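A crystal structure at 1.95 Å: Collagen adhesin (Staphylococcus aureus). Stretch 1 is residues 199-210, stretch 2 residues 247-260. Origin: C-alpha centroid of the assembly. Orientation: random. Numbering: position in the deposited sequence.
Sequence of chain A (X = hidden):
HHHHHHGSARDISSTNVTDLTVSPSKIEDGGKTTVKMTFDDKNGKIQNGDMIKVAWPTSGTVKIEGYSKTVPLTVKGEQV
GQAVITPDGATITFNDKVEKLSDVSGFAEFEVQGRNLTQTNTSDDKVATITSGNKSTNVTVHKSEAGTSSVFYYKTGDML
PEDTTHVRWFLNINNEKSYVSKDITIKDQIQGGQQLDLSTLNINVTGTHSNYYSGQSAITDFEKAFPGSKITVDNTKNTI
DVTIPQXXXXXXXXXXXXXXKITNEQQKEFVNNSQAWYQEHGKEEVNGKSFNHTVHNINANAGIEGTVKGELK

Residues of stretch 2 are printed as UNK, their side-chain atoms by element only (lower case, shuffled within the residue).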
# COMPACT_ATOMS: atom_id res chain seq x y z
N SER A 199 7.44 -14.38 10.84
CA SER A 199 7.41 -13.60 12.08
C SER A 199 6.31 -12.54 12.12
O SER A 199 5.95 -12.05 13.19
CB SER A 199 8.78 -12.95 12.33
OG SER A 199 9.13 -12.08 11.26
N THR A 200 5.79 -12.19 10.95
CA THR A 200 4.75 -11.16 10.83
C THR A 200 3.35 -11.75 10.64
O THR A 200 2.49 -11.13 10.01
CB THR A 200 5.06 -10.18 9.67
OG1 THR A 200 5.22 -10.91 8.45
CG2 THR A 200 6.32 -9.38 9.95
N LEU A 201 3.13 -12.94 11.20
CA LEU A 201 1.86 -13.65 11.05
C LEU A 201 0.72 -12.97 11.81
O LEU A 201 -0.01 -12.16 11.23
CB LEU A 201 2.02 -15.13 11.48
CG LEU A 201 1.15 -16.24 10.87
CD1 LEU A 201 -0.30 -16.21 11.38
CD2 LEU A 201 1.19 -16.25 9.34
N ASN A 202 0.59 -13.28 13.10
CA ASN A 202 -0.48 -12.78 13.99
C ASN A 202 -1.93 -13.12 13.61
O ASN A 202 -2.34 -12.99 12.45
CB ASN A 202 -0.31 -11.28 14.35
CG ASN A 202 -0.76 -10.33 13.24
OD1 ASN A 202 0.06 -9.68 12.60
ND2 ASN A 202 -2.07 -10.24 13.03
N ILE A 203 -2.70 -13.56 14.60
CA ILE A 203 -4.11 -13.93 14.42
C ILE A 203 -5.00 -13.15 15.39
O ILE A 203 -4.72 -13.11 16.59
CB ILE A 203 -4.36 -15.46 14.61
CG1 ILE A 203 -3.33 -16.30 13.84
CG2 ILE A 203 -5.77 -15.84 14.19
CD1 ILE A 203 -2.16 -16.78 14.68
N ASN A 204 -6.05 -12.53 14.86
CA ASN A 204 -7.02 -11.82 15.68
C ASN A 204 -8.34 -12.57 15.78
O ASN A 204 -9.02 -12.79 14.77
CB ASN A 204 -7.26 -10.40 15.15
CG ASN A 204 -8.07 -9.53 16.11
OD1 ASN A 204 -7.87 -9.57 17.32
ND2 ASN A 204 -8.99 -8.75 15.56
N VAL A 205 -8.70 -12.98 16.99
CA VAL A 205 -9.94 -13.71 17.24
C VAL A 205 -10.92 -12.83 18.02
O VAL A 205 -10.57 -12.26 19.05
CB VAL A 205 -9.70 -15.05 17.99
CG1 VAL A 205 -10.96 -15.91 17.97
CG2 VAL A 205 -8.53 -15.81 17.37
N THR A 206 -12.15 -12.73 17.52
CA THR A 206 -13.21 -11.96 18.17
C THR A 206 -14.48 -12.79 18.32
O THR A 206 -14.87 -13.51 17.41
CB THR A 206 -13.54 -10.65 17.41
OG1 THR A 206 -13.73 -10.94 16.02
CG2 THR A 206 -12.42 -9.63 17.57
N GLY A 207 -15.12 -12.68 19.49
CA GLY A 207 -16.34 -13.41 19.78
C GLY A 207 -16.36 -13.97 21.20
O GLY A 207 -16.17 -13.23 22.16
N THR A 208 -16.59 -15.28 21.31
CA THR A 208 -16.61 -15.96 22.60
C THR A 208 -15.19 -16.17 23.13
O THR A 208 -14.94 -16.04 24.33
CB THR A 208 -17.34 -17.33 22.51
OG1 THR A 208 -18.54 -17.18 21.73
CG2 THR A 208 -17.70 -17.85 23.89
N HIS A 209 -14.26 -16.47 22.22
CA HIS A 209 -12.86 -16.69 22.57
C HIS A 209 -12.00 -15.53 22.07
O HIS A 209 -11.06 -15.73 21.29
CB HIS A 209 -12.37 -18.03 21.99
CG HIS A 209 -13.14 -19.22 22.47
ND1 HIS A 209 -12.70 -20.04 23.48
CD2 HIS A 209 -14.34 -19.72 22.07
CE1 HIS A 209 -13.58 -21.00 23.68
NE2 HIS A 209 -14.59 -20.83 22.84
N SER A 210 -12.32 -14.32 22.52
CA SER A 210 -11.68 -13.10 22.05
C SER A 210 -10.24 -12.93 22.54
O SER A 210 -10.00 -12.61 23.71
CB SER A 210 -12.51 -11.87 22.43
OG SER A 210 -13.80 -11.93 21.83
N UNK A 247 -16.07 -26.66 17.00
CA UNK A 247 -16.37 -26.20 18.36
C UNK A 247 -15.81 -24.82 18.66
O UNK A 247 -16.41 -24.05 19.40
N UNK A 248 -14.65 -24.51 18.07
CA UNK A 248 -14.00 -23.22 18.25
C UNK A 248 -14.27 -22.27 17.07
O UNK A 248 -14.16 -21.05 17.21
o UNK A 248 -11.20 -26.37 23.13
c UNK A 248 -11.68 -25.50 19.61
c UNK A 248 -12.29 -23.63 20.98
c UNK A 248 -11.36 -26.23 20.75
c UNK A 248 -11.51 -25.65 22.00
c UNK A 248 -11.97 -24.35 22.12
c UNK A 248 -12.15 -24.19 19.71
c UNK A 248 -12.50 -23.39 18.47
N UNK A 249 -14.61 -22.85 15.92
CA UNK A 249 -14.95 -22.08 14.73
C UNK A 249 -16.28 -21.36 14.85
O UNK A 249 -16.48 -20.29 14.27
N UNK A 250 -17.20 -21.96 15.61
CA UNK A 250 -18.52 -21.38 15.86
C UNK A 250 -18.43 -20.20 16.83
O UNK A 250 -17.63 -20.21 17.76
o UNK A 250 -19.67 -23.49 15.48
c UNK A 250 -19.47 -22.44 16.41
N UNK A 251 -19.27 -19.19 16.58
CA UNK A 251 -19.38 -17.99 17.42
C UNK A 251 -18.09 -17.17 17.53
O UNK A 251 -17.92 -16.37 18.45
c UNK A 251 -21.92 -21.53 19.32
o UNK A 251 -24.23 -22.04 18.95
c UNK A 251 -23.41 -19.84 18.48
c UNK A 251 -19.92 -18.32 18.82
c UNK A 251 -21.07 -19.31 18.85
c UNK A 251 -23.19 -21.14 18.92
c UNK A 251 -20.88 -20.62 19.29
c UNK A 251 -22.35 -18.93 18.45
N UNK A 252 -17.18 -17.36 16.57
CA UNK A 252 -15.89 -16.67 16.56
C UNK A 252 -15.45 -16.23 15.17
O UNK A 252 -15.68 -16.93 14.18
o UNK A 252 -14.93 -16.77 19.46
c UNK A 252 -14.81 -17.55 17.19
c UNK A 252 -14.99 -17.73 18.69
n UNK A 252 -15.22 -18.96 19.11
N UNK A 253 -14.81 -15.06 15.10
CA UNK A 253 -14.24 -14.54 13.86
C UNK A 253 -12.72 -14.64 13.89
O UNK A 253 -12.09 -14.23 14.86
o UNK A 253 -14.23 -12.61 12.39
c UNK A 253 -14.68 -13.09 13.64
N UNK A 254 -12.15 -15.18 12.81
CA UNK A 254 -10.70 -15.38 12.73
C UNK A 254 -10.08 -14.53 11.62
O UNK A 254 -10.34 -14.75 10.44
c UNK A 254 -10.00 -18.01 14.72
c UNK A 254 -10.83 -17.77 13.62
c UNK A 254 -10.38 -16.87 12.50
c UNK A 254 -11.66 -19.45 15.70
c UNK A 254 -12.08 -18.38 13.58
c UNK A 254 -10.41 -18.85 15.75
c UNK A 254 -12.50 -19.21 14.62
N UNK A 255 -9.26 -13.56 12.02
CA UNK A 255 -8.56 -12.70 11.08
C UNK A 255 -7.06 -13.01 11.09
O UNK A 255 -6.36 -12.72 12.05
c UNK A 255 -8.80 -11.22 11.41
o UNK A 255 -8.21 -10.38 10.44
N UNK A 256 -6.59 -13.62 10.00
CA UNK A 256 -5.19 -14.02 9.87
C UNK A 256 -4.43 -13.08 8.93
O UNK A 256 -4.62 -13.11 7.71
c UNK A 256 -3.55 -15.88 9.33
c UNK A 256 -5.77 -16.43 10.40
c UNK A 256 -6.01 -17.83 9.87
c UNK A 256 -5.03 -15.50 9.43
N UNK A 257 -3.59 -12.24 9.52
CA UNK A 257 -2.74 -11.31 8.77
C UNK A 257 -1.38 -11.95 8.47
O UNK A 257 -1.02 -12.96 9.09
o UNK A 257 -0.74 -8.47 9.39
n UNK A 257 -2.12 -8.63 7.62
c UNK A 257 -2.57 -10.01 9.57
c UNK A 257 -1.73 -8.97 8.85
N UNK A 258 -0.66 -11.39 7.50
CA UNK A 258 0.76 -11.71 7.27
C UNK A 258 1.37 -10.84 6.17
O UNK A 258 0.69 -10.44 5.22
c UNK A 258 -0.99 -14.31 5.86
c UNK A 258 -1.02 -14.78 3.51
c UNK A 258 -1.64 -14.82 4.74
o UNK A 258 -1.66 -15.28 2.40
c UNK A 258 0.89 -13.72 4.50
c UNK A 258 0.25 -14.23 3.38
c UNK A 258 0.99 -13.20 6.97
c UNK A 258 0.28 -13.74 5.75
N UNK A 259 2.66 -10.55 6.31
CA UNK A 259 3.39 -9.72 5.35
C UNK A 259 4.31 -10.57 4.47
O UNK A 259 4.95 -11.50 4.95
n UNK A 259 4.28 -4.63 9.06
c UNK A 259 4.21 -8.65 6.08
c UNK A 259 4.26 -6.61 7.55
c UNK A 259 3.43 -5.61 8.34
c UNK A 259 3.37 -7.61 6.81
N UNK A 260 4.35 -10.23 3.19
CA UNK A 260 5.21 -10.92 2.22
C UNK A 260 6.24 -9.96 1.63
O UNK A 260 5.89 -8.94 1.03
o UNK A 260 3.49 -10.60 0.52
c UNK A 260 4.39 -11.57 1.08
c UNK A 260 3.59 -12.76 1.60
O HOH W 1 1.99 -8.31 10.10
O HOH W 2 -11.53 -11.60 13.74

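Position 247 has no side-chain atoms and lies in the last turn of a helix. It is Gly247. Position 248 has one carbon, then a six-carbon ring bearing one oxygen; the ring edge meets the face of the His209 ring. It is Tyr248. The ring centroids are 5.5 Å apart, the planes at 74°. Position 249 has no side-chain atoms and does not touch stretch 1. It is Gly249, and a type II turn starts here.

Position 250 has one carbon and one oxygen, both far from stretch 1. It is Ser250, the first residue to leave helical geometry. Position 251 again has one carbon and a six-carbon ring with an oxygen; its CB lies 3.4 Å from Thr208 OG1. It is Tyr251. Tyr251 O accepts a weak bond from Thr208 N at 3.3 Å.

Position 252 has two carbons, the second carrying one oxygen and one nitrogen, an amide. The oxygen lies 2.9 Å from His209 N and accepts its hydrogen bond. It is Asn252. Asn252 ND2 donates to Tyr248 O at 3.0 Å, which ties the strand start to the helix end.

Position 253 has one carbon and one oxygen, on the same sheet face as Thr206. It is Ser253. Thr206 OG1 lies 3.3 Å from Ser253 CB. Position 254 has one carbon and a six-carbon ring without oxygen, packed on Val205. It is Phe254, with CE2 3.7 Å from Val205 CG1.

Position 255 has one carbon and one oxygen, beside Asn204. It is Ser255. Position 256 has four carbons, forked at the first, one arm two carbons long, packed on Ile203 and Leu201. It is Ile256. Ile256 CG1 lies 3.8 Å from Ile203 CG2, and Ile256 CG2 3.9 Å from Leu201 CD1.

Position 257 has two carbons, the second with one oxygen and one nitrogen; its CB lies 3.5 Å from Asn202 ND2. It is Asn257. Water 1 bridges the stretches, 2.8 Å from Asn257 OD1 and 2.9 Å from Thr200 O. Position 258 has one carbon and a six-carbon ring bearing an oxygen; its CB lies 3.9 Å from Leu201 CD2. It is Tyr258. Position 259 has four carbons in a row ending in nitrogen; its backbone N bonds weakly to Thr200 OG1. It is Lys259. Position 260 has a carbon carrying one oxygen and one carbon, out of contact. It is Thr260.

The contact is an antiparallel strand pair. Asn204 and Ser255 exchange two backbone hydrogen bonds, as do Thr206 and Ser253. Ile203, Val205, Phe254 and Ile256 share one face. Beyond Gly207, the Asn252 side chain holds the chain at His209.

Stretch 2 (247-260) GYGSYNSFSINYKT
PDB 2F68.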